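Local coordinates for kappa-carrageenase (Pseudoalteromonas carrageenovora, PDB 5OCQ), which hydrolyses kappa-carrageenan internally, cutting the beta-1,4 linkages between D-galactose 4-sulfate and 3,6-anhydro-D-galactose with the GH16 catalytic domain present here, at residues 117-122 / 229-234; 43-48 / 88-93. The protein carries 1 engineered substitution. All coordinates share one frame; numbering follows the deposited sequence.

Contact 1: residues 117-122 / 229-234; sequences PAFWMY and LTLSQG. With G4S (4-O-sulfo-beta-D-galactopyranose), chain C; 9RN (3,6-anhydro-alpha-D-galactopyranose), chain B.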
loop_
_atom_site.group_PDB
_atom_site.type_symbol
_atom_site.label_atom_id
_atom_site.label_comp_id
_atom_site.label_asym_id
_atom_site.label_seq_id
_atom_site.Cartn_x
_atom_site.Cartn_y
_atom_site.Cartn_z
ATOM N N PRO A 117 2.162 5.402 -6.230
ATOM C CA PRO A 117 0.890 5.374 -5.495
ATOM C C PRO A 117 0.526 3.935 -5.108
ATOM O O PRO A 117 0.716 2.996 -5.898
ATOM C CB PRO A 117 -0.121 5.871 -6.500
ATOM C CG PRO A 117 0.692 6.641 -7.499
ATOM C CD PRO A 117 1.995 5.924 -7.597
ATOM N N ALA A 118 0.099 3.753 -3.862
ATOM C CA ALA A 118 -0.273 2.393 -3.434
ATOM C C ALA A 118 -1.490 2.378 -2.574
ATOM O O ALA A 118 -1.801 3.324 -1.813
ATOM C CB ALA A 118 0.842 1.880 -2.632
ATOM N N PHE A 119 -2.220 1.240 -2.627
ATOM C CA PHE A 119 -3.409 1.028 -1.797
ATOM C C PHE A 119 -3.207 -0.378 -1.252
ATOM O O PHE A 119 -2.931 -1.305 -2.039
ATOM C CB PHE A 119 -4.698 1.122 -2.667
ATOM C CG PHE A 119 -6.007 0.745 -1.998
ATOM C CD1 PHE A 119 -6.312 1.138 -0.652
ATOM C CD2 PHE A 119 -7.031 0.132 -2.735
ATOM C CE1 PHE A 119 -7.541 0.842 -0.139
ATOM C CE2 PHE A 119 -8.252 -0.212 -2.168
ATOM C CZ PHE A 119 -8.540 0.166 -0.864
ATOM N N TRP A 120 -3.108 -0.528 0.052
ATOM C CA TRP A 120 -2.544 -1.720 0.693
ATOM C C TRP A 120 -2.983 -1.811 2.141
ATOM O O TRP A 120 -3.680 -0.888 2.627
ATOM C CB TRP A 120 -1.029 -1.822 0.569
ATOM C CG TRP A 120 -0.270 -0.653 1.175
ATOM C CD1 TRP A 120 -0.348 0.650 0.774
ATOM C CD2 TRP A 120 0.699 -0.703 2.230
ATOM N NE1 TRP A 120 0.529 1.452 1.529
ATOM C CE2 TRP A 120 1.152 0.648 2.449
ATOM C CE3 TRP A 120 1.212 -1.717 3.048
ATOM C CZ2 TRP A 120 2.133 0.934 3.414
ATOM C CZ3 TRP A 120 2.203 -1.432 3.952
ATOM C CH2 TRP A 120 2.620 -0.111 4.154
ATOM N N MET A 121 -2.715 -2.951 2.775
ATOM C CA MET A 121 -3.096 -3.110 4.197
ATOM C C MET A 121 -2.003 -3.956 4.862
ATOM O O MET A 121 -1.420 -4.866 4.225
ATOM C CB MET A 121 -4.503 -3.704 4.385
ATOM C CG MET A 121 -4.632 -5.099 3.846
ATOM S SD MET A 121 -6.367 -5.663 3.810
ATOM C CE MET A 121 -6.819 -5.005 2.243
ATOM N N TYR A 122 -1.716 -3.682 6.151
ATOM C CA TYR A 122 -0.600 -4.380 6.843
ATOM C C TYR A 122 -0.825 -4.481 8.299
ATOM O O TYR A 122 -1.443 -3.606 8.904
ATOM C CB TYR A 122 0.737 -3.745 6.512
ATOM C CG TYR A 122 1.004 -2.366 7.121
ATOM C CD1 TYR A 122 0.268 -1.226 6.768
ATOM C CD2 TYR A 122 1.989 -2.182 8.100
ATOM C CE1 TYR A 122 0.596 0.009 7.306
ATOM C CE2 TYR A 122 2.306 -0.884 8.651
ATOM C CZ TYR A 122 1.584 0.191 8.258
ATOM O OH TYR A 122 1.933 1.420 8.794
ATOM N N LEU A 229 -5.762 -0.403 6.882
ATOM C CA LEU A 229 -5.918 -0.109 5.477
ATOM C C LEU A 229 -5.275 1.221 5.125
ATOM O O LEU A 229 -5.549 2.214 5.831
ATOM C CB LEU A 229 -7.436 -0.006 5.200
ATOM C CG LEU A 229 -7.809 0.102 3.727
ATOM C CD1 LEU A 229 -7.290 -1.109 2.884
ATOM C CD2 LEU A 229 -9.305 0.315 3.546
ATOM N N THR A 230 -4.471 1.264 4.062
ATOM C CA THR A 230 -3.541 2.362 3.859
ATOM C C THR A 230 -3.597 2.848 2.412
ATOM O O THR A 230 -3.520 2.041 1.450
ATOM C CB THR A 230 -2.115 1.883 4.286
ATOM O OG1 THR A 230 -2.155 1.399 5.625
ATOM C CG2 THR A 230 -1.040 3.018 4.244
ATOM N N LEU A 231 -3.494 4.163 2.248
ATOM C CA LEU A 231 -3.245 4.808 0.964
ATOM C C LEU A 231 -1.953 5.617 1.135
ATOM O O LEU A 231 -1.795 6.346 2.142
ATOM C CB LEU A 231 -4.377 5.820 0.596
ATOM C CG LEU A 231 -5.717 5.153 0.240
ATOM C CD1 LEU A 231 -6.920 6.111 0.556
ATOM C CD2 LEU A 231 -5.752 4.668 -1.179
ATOM N N SER A 232 -0.999 5.495 0.216
ATOM C CA SER A 232 0.257 6.216 0.418
ATOM C C SER A 232 1.008 6.378 -0.921
ATOM O O SER A 232 0.687 5.645 -1.874
ATOM C CB SER A 232 1.118 5.413 1.424
ATOM O OG SER A 232 1.564 4.143 0.893
ATOM N N GLN A 233 2.021 7.273 -0.954
ATOM C CA GLN A 233 2.836 7.460 -2.173
ATOM C C GLN A 233 4.288 7.260 -1.747
ATOM O O GLN A 233 4.799 8.019 -0.887
ATOM C CB GLN A 233 2.542 8.821 -2.886
ATOM C CG GLN A 233 3.322 8.898 -4.215
ATOM C CD GLN A 233 2.713 9.971 -5.046
ATOM O OE1 GLN A 233 1.684 9.769 -5.687
ATOM N NE2 GLN A 233 3.234 11.142 -4.927
ATOM N N GLY A 234 4.955 6.244 -2.313
ATOM C CA GLY A 234 6.326 6.002 -2.035
ATOM C C GLY A 234 7.306 6.355 -3.137
ATOM O O GLY A 234 6.899 6.663 -4.232
HETATM C C1 G4S C . 5.355 -3.449 -0.109
HETATM C C2 G4S C . 6.187 -3.088 1.114
HETATM C C3 G4S C . 5.494 -2.092 2.070
HETATM C C4 G4S C . 4.927 -0.937 1.218
HETATM C C5 G4S C . 3.990 -1.498 0.129
HETATM C C6 G4S C . 3.196 -0.496 -0.661
HETATM O O1 G4S C . 6.258 -4.037 -1.091
HETATM O O2 G4S C . 6.418 -4.307 1.914
HETATM O O4 G4S C . 6.072 -0.378 0.541
HETATM O O5 G4S C . 4.807 -2.277 -0.788
HETATM O O6 G4S C . 4.002 0.181 -1.644
HETATM S S G4S C . 6.683 1.145 0.818
HETATM O O7 G4S C . 5.591 1.983 1.382
HETATM O O8 G4S C . 7.830 0.920 1.780
HETATM O O9 G4S C . 7.038 1.587 -0.544
HETATM C C2 9RN B . 6.953 -0.663 5.115
HETATM C C4 9RN B . 7.894 -2.418 6.610
HETATM C C5 9RN B . 6.732 -3.266 6.162
HETATM C C6 9RN B . 5.632 -2.687 7.025
HETATM O O5 9RN B . 6.507 -3.006 4.744
HETATM O O3 9RN B . 5.967 -1.310 7.173
HETATM C C3 9RN B . 7.221 -1.059 6.550
HETATM O O2 9RN B . 8.246 -0.363 4.458
HETATM C C1 9RN B . 6.143 -1.693 4.363
HETATM O O1 9RN B . 6.450 -1.639 2.987
#

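Contact 2: residues 43-48 / 88-93; sequences WSWKNE and SGVAKS. With G4S (4-O-sulfo-beta-D-galactopyranose), chain C.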
loop_
_atom_site.group_PDB
_atom_site.type_symbol
_atom_site.label_atom_id
_atom_site.label_comp_id
_atom_site.label_asym_id
_atom_site.label_seq_id
_atom_site.Cartn_x
_atom_site.Cartn_y
_atom_site.Cartn_z
ATOM N N TRP A 43 11.941 8.158 2.971
ATOM C CA TRP A 43 11.193 9.422 3.003
ATOM C C TRP A 43 10.606 9.548 4.414
ATOM O O TRP A 43 10.643 8.584 5.155
ATOM C CB TRP A 43 10.097 9.482 1.955
ATOM C CG TRP A 43 9.168 8.281 1.990
ATOM C CD1 TRP A 43 8.022 8.158 2.745
ATOM C CD2 TRP A 43 9.354 6.980 1.385
ATOM N NE1 TRP A 43 7.530 6.885 2.655
ATOM C CE2 TRP A 43 8.238 6.185 1.731
ATOM C CE3 TRP A 43 10.282 6.442 0.441
ATOM C CZ2 TRP A 43 8.133 4.819 1.358
ATOM C CZ3 TRP A 43 10.100 5.126 0.012
ATOM C CH2 TRP A 43 9.026 4.354 0.438
ATOM N N SER A 44 10.010 10.705 4.720
ATOM C CA SER A 44 9.321 10.836 6.029
ATOM C C SER A 44 7.916 11.314 5.732
ATOM O O SER A 44 7.723 12.152 4.791
ATOM C CB SER A 44 10.026 11.796 6.978
ATOM O OG SER A 44 11.340 11.305 7.216
ATOM N N TRP A 45 6.930 10.891 6.546
ATOM C CA TRP A 45 5.526 11.327 6.359
ATOM C C TRP A 45 5.310 12.683 6.981
ATOM O O TRP A 45 5.747 12.943 8.111
ATOM C CB TRP A 45 4.591 10.324 6.988
ATOM C CG TRP A 45 4.745 8.913 6.508
ATOM C CD1 TRP A 45 5.015 7.823 7.294
ATOM C CD2 TRP A 45 4.598 8.415 5.174
ATOM N NE1 TRP A 45 5.029 6.680 6.537
ATOM C CE2 TRP A 45 4.732 6.998 5.227
ATOM C CE3 TRP A 45 4.290 8.997 3.940
ATOM C CZ2 TRP A 45 4.625 6.182 4.063
ATOM C CZ3 TRP A 45 4.239 8.195 2.804
ATOM C CH2 TRP A 45 4.367 6.807 2.860
ATOM N N LYS A 46 4.558 13.540 6.306
ATOM C CA LYS A 46 4.048 14.771 6.932
ATOM C C LYS A 46 2.547 14.893 6.716
ATOM O O LYS A 46 2.052 14.743 5.612
ATOM C CB LYS A 46 4.690 16.021 6.347
ATOM C CG LYS A 46 6.230 16.112 6.580
ATOM C CD LYS A 46 6.869 17.327 5.928
ATOM C CE LYS A 46 6.465 18.664 6.436
ATOM N NZ LYS A 46 7.359 19.688 5.803
ATOM N N ASN A 47 1.824 15.270 7.788
ATOM C CA ASN A 47 0.416 15.555 7.730
ATOM C C ASN A 47 0.100 16.597 6.664
ATOM O O ASN A 47 -0.923 16.476 5.973
ATOM C CB ASN A 47 -0.034 16.024 9.134
ATOM C CG ASN A 47 -1.456 16.506 9.171
ATOM O OD1 ASN A 47 -2.354 15.775 9.320
ATOM N ND2 ASN A 47 -1.603 17.784 8.896
ATOM N N GLU A 48 1.003 17.587 6.477
ATOM C CA GLU A 48 0.819 18.678 5.499
ATOM C C GLU A 48 0.800 18.158 4.070
ATOM O O GLU A 48 0.269 18.835 3.156
ATOM C CB GLU A 48 1.935 19.731 5.693
ATOM C CG GLU A 48 1.836 20.440 7.131
ATOM C CD GLU A 48 2.400 19.659 8.424
ATOM O OE1 GLU A 48 2.981 18.617 8.260
ATOM O OE2 GLU A 48 2.309 20.364 9.556
ATOM N N SER A 88 6.589 12.696 2.035
ATOM C CA SER A 88 5.450 12.221 1.305
ATOM C C SER A 88 4.203 12.092 2.173
ATOM O O SER A 88 4.205 12.589 3.344
ATOM C CB SER A 88 5.779 10.909 0.589
ATOM O OG SER A 88 4.810 10.620 -0.408
ATOM N N GLY A 89 3.092 11.612 1.619
ATOM C CA GLY A 89 1.814 11.616 2.236
ATOM C C GLY A 89 1.253 10.173 2.407
ATOM O O GLY A 89 1.465 9.267 1.507
ATOM N N VAL A 90 0.542 10.000 3.529
ATOM C CA VAL A 90 -0.077 8.695 3.867
ATOM C C VAL A 90 -1.441 8.928 4.554
ATOM O O VAL A 90 -1.626 9.939 5.235
ATOM C CB VAL A 90 0.871 7.889 4.840
ATOM C CG1 VAL A 90 1.186 8.630 6.168
ATOM C CG2 VAL A 90 0.386 6.484 5.133
ATOM N N ALA A 91 -2.367 7.982 4.421
ATOM C CA ALA A 91 -3.548 7.891 5.200
ATOM C C ALA A 91 -3.688 6.397 5.596
ATOM O O ALA A 91 -3.993 5.569 4.722
ATOM C CB ALA A 91 -4.760 8.298 4.410
ATOM N N LYS A 92 -3.482 6.129 6.891
ATOM C CA LYS A 92 -3.562 4.753 7.445
ATOM C C LYS A 92 -4.781 4.664 8.347
ATOM O O LYS A 92 -4.868 5.434 9.328
ATOM C CB LYS A 92 -2.280 4.443 8.173
ATOM C CG LYS A 92 -2.257 3.082 8.902
ATOM C CD LYS A 92 -0.997 2.991 9.834
ATOM C CE LYS A 92 -0.651 1.681 10.507
ATOM N NZ LYS A 92 0.504 1.949 11.502
ATOM N N SER A 93 -5.680 3.708 8.136
ATOM C CA SER A 93 -6.819 3.598 9.028
ATOM C C SER A 93 -6.371 3.281 10.446
ATOM O O SER A 93 -5.533 2.382 10.635
ATOM C CB SER A 93 -7.893 2.614 8.485
ATOM O OG SER A 93 -7.487 1.253 8.565
HETATM C C1 G4S C . 5.355 -3.449 -0.109
HETATM C C2 G4S C . 6.187 -3.088 1.114
HETATM C C3 G4S C . 5.494 -2.092 2.070
HETATM C C4 G4S C . 4.927 -0.937 1.218
HETATM C C5 G4S C . 3.990 -1.498 0.129
HETATM C C6 G4S C . 3.196 -0.496 -0.661
HETATM O O1 G4S C . 6.258 -4.037 -1.091
HETATM O O2 G4S C . 6.418 -4.307 1.914
HETATM O O4 G4S C . 6.072 -0.378 0.541
HETATM O O5 G4S C . 4.807 -2.277 -0.788
HETATM O O6 G4S C . 4.002 0.181 -1.644
HETATM S S G4S C . 6.683 1.145 0.818
HETATM O O7 G4S C . 5.591 1.983 1.382
HETATM O O8 G4S C . 7.830 0.920 1.780
HETATM O O9 G4S C . 7.038 1.587 -0.544
HETATM O O HOH W 1 0.329 12.493 5.056
#

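Contact 1: residues 117-122 / 229-234
Trp120 and Ser232 join two antiparallel strands at the floor of the substrate cleft: indole NE1 donates to Ser232 OG over 3.0 Å, with the hydroxyl 15° out of the ring plane. CG of Trp120 sits between the backbone N and the carbonyl carbon (chi1 59°), which sends the indole out from the strand, side by side with the Thr230 side chain. One ring face then rests on Thr230, whose CB lies 4.0 Å from the centroid of the five-membered ring, a CH-pi contact. The opposite face meets sugar: C4 of the sulfated galactose is 3.8 Å from Trp120 CH2. Tyr122 turns its edge to Thr230 OG1 and brings CD2 near C6 of the anhydrogalactose, while its hydroxyl bonds to Glu38. Between the strands, Ala118 with Ser232 and Trp120 with Thr230 form hydrogen-bonded pairs.

The cleft side is closed in part by the bound sugars, whereas the other side is packed by protein. There Phe119 wedges between two leucines, with CE1 3.6 Å from Leu229 CD1 and CD1 equally close to Leu231 CD2. Strands 100-107 and 260-272 cover Phe119 from the second layer of the beta jelly roll. Strand 135-141, which carries the nucleophile Glu139 and the active-site residue Asp141, runs next to 115-122, and strand 77-97 flanks 227-235.

Contact 2: residues 43-48 / 88-93
Two backbone hydrogen bonds fasten Ser88 to the short strand 43-45: its N donates to Ser44 O at 3.0 Å, and its O accepts from Lys46 N at 3.1 Å. Both bonds thus fall on the neighbours of Trp45, the pattern of a parallel bridge between Trp45 and Ser88. A CA-H...O contact from Trp45 to Ser88 O reinforces it. One water continues the link beyond the bridge, accepting from Val90 N and probably donating to Lys46 O.

Apolar contact centres on the Trp45 indole, which meets the Val90 side chain at about a right angle. Val90 CB stands over one face, 3.7 Å from the centroid of the six-membered ring and 11° off its normal, and CG1 reaches CD2 at 3.6 Å. CG of Trp45 is anti to its carbonyl carbon (chi1 -56°), a setting that lays the ring edge alongside the backbone at Ser88 C and Gly89 N, with one face to Val90. On the opposite face lies Trp43, with NE1 3.1 Å above the plane, while the Trp43 rim points to the substrate: CH2 is 3.5 Å from sulfate oxygen O9.

Polar ends find partners beyond the two segments: Ser88 OG bonds to Gln233 O and to Thr61 OG1, and Lys46 NZ forms a salt bridge with Glu64. With Val90 over one face of Trp45 and the edge of Trp43 at the other, the packing is consistent with Trp45 helping to place Trp43 beside the sulfate; Arg236, important for substrate recognition, and Arg172 bond to the same sugar and would probably offset its charge.

How the contacts relate
From the N terminus, residues 43-48 come first, and contact 2 closes a loop of mostly strand when the chain returns at 88-93. Only afterwards does contact 1 open at 117-122, closing much later at 229-234, so the two loops follow in series and neither nest nor cross. They are joined through the antiparallel pairing of strands 77-97 and 227-235, where Ser93 N meets Leu229 O at 2.8 Å. Together the contacts tie the short 43-45 strand, through 77-97 and 227-235, to strand 115-122 beside the catalytic strand. Both reach the same sulfated galactose, one at the sulfate and the other along the sugar ring.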